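Local coordinates for envelope glycoprotein (Bourbon virus, PDB 5ZKX) that probably mediates viral entry by fusing the viral envelope with a host membrane, and is captured here in its trimeric postfusion state, at residues A163-P168 against R173-V178. Numbering follows the deposited sequence.
Sequences AVIVMP and RAVSMV
Ile165 and Arg173 form an antiparallel hydrogen-bonded pair. Ile165 N donates to Arg173 O at 2.8 Å in a nearly straight bond (175° at the hydrogen), and Arg173 N returns a bond to Ile165 O at 2.9 Å, lying in that carbonyl's plane. A third bond runs from Val175 N to Ala163 O at 3.2 Å, with the amide standing above the carbonyl plane.

The apolar contact centres on Val175, which meets Ile165 and, more loosely, CB of Ala163. CB of Ile165 sits 3.9 Å from Arg173 O; CG1, placed anti to the carbonyl carbon (chi1 -51°), reaches CG2 of Val175 at 3.6 Å; and CD1 continues past the same methyl at 3.8 Å. The two side chains cross at about a right angle, with the CG2 methyl of Val175 set against the CG1-CD1 bond of Ile165. Val175 CB also lies over Ala163 O, while Met167 turns its CE toward Arg173 CB. Val164 and Ala174, the adjoining non-hydrogen-bonded pair, direct their side chains to the face opposite Ile165 and Arg173, and CG1 of Val164 rests 4.0 Å from Ala174 CA. Arg173 leads its guanidinium group away to a cation-pi contact with Trp183.

Strand 153-155 flanks strand 162-166, and Trp424 of helix 422-437 touches Met167. The pairing is that of a beta hairpin, whose second strand forms one edge of a small three-stranded antiparallel sheet in this gp64-family glycoprotein.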
ATOM      1  N   ALA A 163       0.837 -21.383 -16.623  1.00 18.99           N
ATOM      2  CA  ALA A 163       1.407 -20.067 -16.872  1.00 22.15           C
ATOM      3  C   ALA A 163       0.457 -19.237 -17.730  1.00 21.84           C
ATOM      4  O   ALA A 163      -0.054 -19.719 -18.745  1.00 18.93           O
ATOM      5  CB  ALA A 163       2.763 -20.200 -17.564  1.00 22.11           C
ATOM      6  N   VAL A 164       0.225 -17.986 -17.323  1.00 19.03           N
ATOM      7  CA  VAL A 164      -0.695 -17.093 -18.017  1.00 16.66           C
ATOM      8  C   VAL A 164      -0.161 -15.669 -17.977  1.00 21.67           C
ATOM      9  O   VAL A 164       0.682 -15.313 -17.149  1.00 18.03           O
ATOM     10  CB  VAL A 164      -2.118 -17.118 -17.413  1.00 18.81           C
ATOM     11  CG1 VAL A 164      -2.790 -18.459 -17.659  1.00 21.08           C
ATOM     12  CG2 VAL A 164      -2.073 -16.794 -15.927  1.00 18.15           C
ATOM     13  N   ILE A 165      -0.671 -14.848 -18.891  1.00 25.27           N
ATOM     14  CA  ILE A 165      -0.477 -13.406 -18.852  1.00 21.04           C
ATOM     15  C   ILE A 165      -1.775 -12.776 -18.377  1.00 26.57           C
ATOM     16  O   ILE A 165      -2.856 -13.102 -18.887  1.00 27.53           O
ATOM     17  CB  ILE A 165      -0.067 -12.852 -20.226  1.00 25.80           C
ATOM     18  CG1 ILE A 165       1.109 -13.648 -20.789  1.00 28.41           C
ATOM     19  CG2 ILE A 165       0.295 -11.374 -20.110  1.00 22.64           C
ATOM     20  CD1 ILE A 165       1.243 -13.568 -22.293  1.00 23.59           C
ATOM     21  N   VAL A 166      -1.676 -11.888 -17.393  1.00 32.29           N
ATOM     22  CA  VAL A 166      -2.834 -11.213 -16.822  1.00 29.19           C
ATOM     23  C   VAL A 166      -2.986  -9.859 -17.496  1.00 28.39           C
ATOM     24  O   VAL A 166      -2.031  -9.072 -17.561  1.00 24.64           O
ATOM     25  CB  VAL A 166      -2.701 -11.072 -15.294  1.00 31.68           C
ATOM     26  CG1 VAL A 166      -2.837 -12.429 -14.630  1.00 27.47           C
ATOM     27  CG2 VAL A 166      -1.366 -10.449 -14.923  1.00 32.53           C
ATOM     28  N   MET A 167      -4.174  -9.598 -18.021  1.00 30.44           N
ATOM     29  CA  MET A 167      -4.464  -8.316 -18.634  1.00 30.40           C
ATOM     30  C   MET A 167      -4.890  -7.313 -17.569  1.00 28.60           C
ATOM     31  O   MET A 167      -5.357  -7.695 -16.494  1.00 29.11           O
ATOM     32  CB  MET A 167      -5.557  -8.473 -19.687  1.00 29.95           C
ATOM     33  CG  MET A 167      -5.251  -9.506 -20.760  1.00 34.07           C
ATOM     34  SD  MET A 167      -3.926  -8.972 -21.860  1.00 51.83           S
ATOM     35  CE  MET A 167      -2.758 -10.309 -21.680  1.00 32.02           C
ATOM     36  N   PRO A 168      -4.712  -6.017 -17.833  1.00 18.13           N
ATOM     37  CA  PRO A 168      -5.167  -5.014 -16.856  1.00 22.66           C
ATOM     38  C   PRO A 168      -6.659  -5.073 -16.569  1.00 20.74           C
ATOM     39  O   PRO A 168      -7.085  -4.652 -15.487  1.00 19.92           O
ATOM     40  CB  PRO A 168      -4.758  -3.686 -17.508  1.00 21.03           C
ATOM     41  CG  PRO A 168      -3.581  -4.044 -18.355  1.00 20.83           C
ATOM     42  CD  PRO A 168      -3.868  -5.424 -18.885  1.00 17.12           C
ATOM     43  N   ARG A 173      -4.697 -14.747 -20.325  1.00 26.85           N
ATOM     44  CA  ARG A 173      -4.370 -15.350 -21.611  1.00 28.07           C
ATOM     45  C   ARG A 173      -3.284 -16.391 -21.398  1.00 28.11           C
ATOM     46  O   ARG A 173      -2.208 -16.073 -20.883  1.00 28.66           O
ATOM     47  CB  ARG A 173      -3.909 -14.296 -22.621  1.00 35.63           C
ATOM     48  CG  ARG A 173      -3.297 -14.886 -23.881  1.00 30.13           C
ATOM     49  CD  ARG A 173      -3.251 -13.860 -25.002  1.00 33.72           C
ATOM     50  NE  ARG A 173      -4.560 -13.659 -25.617  1.00 34.82           N
ATOM     51  CZ  ARG A 173      -5.003 -14.344 -26.664  1.00 32.00           C
ATOM     52  NH1 ARG A 173      -6.207 -14.097 -27.160  1.00 35.58           N
ATOM     53  NH2 ARG A 173      -4.239 -15.278 -27.217  1.00 29.10           N
ATOM     54  N   ALA A 174      -3.564 -17.628 -21.803  1.00 24.99           N
ATOM     55  CA  ALA A 174      -2.612 -18.710 -21.617  1.00 21.15           C
ATOM     56  C   ALA A 174      -1.343 -18.457 -22.419  1.00 22.91           C
ATOM     57  O   ALA A 174      -1.386 -17.936 -23.536  1.00 29.02           O
ATOM     58  CB  ALA A 174      -3.242 -20.040 -22.032  1.00 19.30           C
ATOM     59  N   VAL A 175      -0.205 -18.818 -21.838  1.00 21.90           N
ATOM     60  CA  VAL A 175       1.074 -18.762 -22.534  1.00 21.91           C
ATOM     61  C   VAL A 175       1.288 -20.089 -23.246  1.00 21.39           C
ATOM     62  O   VAL A 175       1.128 -21.157 -22.646  1.00 24.82           O
ATOM     63  CB  VAL A 175       2.224 -18.467 -21.558  1.00 24.39           C
ATOM     64  CG1 VAL A 175       3.569 -18.723 -22.225  1.00 22.15           C
ATOM     65  CG2 VAL A 175       2.140 -17.036 -21.053  1.00 24.16           C
ATOM     66  N   SER A 176       1.636 -20.026 -24.528  1.00 35.11           N
ATOM     67  CA  SER A 176       1.883 -21.244 -25.287  1.00 33.13           C
ATOM     68  C   SER A 176       3.159 -21.912 -24.794  1.00 30.41           C
ATOM     69  O   SER A 176       4.182 -21.251 -24.593  1.00 28.97           O
ATOM     70  CB  SER A 176       1.981 -20.940 -26.781  1.00 33.46           C
ATOM     71  OG  SER A 176       3.266 -20.453 -27.122  1.00 42.13           O
ATOM     72  N   MET A 177       3.093 -23.227 -24.594  1.00 24.38           N
ATOM     73  CA  MET A 177       4.235 -24.008 -24.148  1.00 28.90           C
ATOM     74  C   MET A 177       4.969 -24.678 -25.302  1.00 32.48           C
ATOM     75  O   MET A 177       5.669 -25.672 -25.089  1.00 34.99           O
ATOM     76  CB  MET A 177       3.791 -25.059 -23.130  1.00 32.23           C
ATOM     77  CG  MET A 177       3.487 -24.503 -21.751  1.00 32.94           C
ATOM     78  SD  MET A 177       2.682 -25.717 -20.691  1.00 49.76           S
ATOM     79  CE  MET A 177       1.066 -25.811 -21.459  1.00 40.77           C
ATOM     80  N   VAL A 178       4.823 -24.158 -26.523  1.00 39.31           N
ATOM     81  CA  VAL A 178       5.458 -24.728 -27.704  1.00 34.52           C
ATOM     82  C   VAL A 178       6.353 -23.710 -28.408  1.00 35.22           C
ATOM     83  O   VAL A 178       7.513 -24.004 -28.714  1.00 34.89           O
ATOM     84  CB  VAL A 178       4.414 -25.311 -28.683  1.00 31.78           C
ATOM     85  CG1 VAL A 178       4.007 -26.703 -28.235  1.00 30.16           C
ATOM     86  CG2 VAL A 178       3.196 -24.409 -28.771  1.00 38.16           C
TER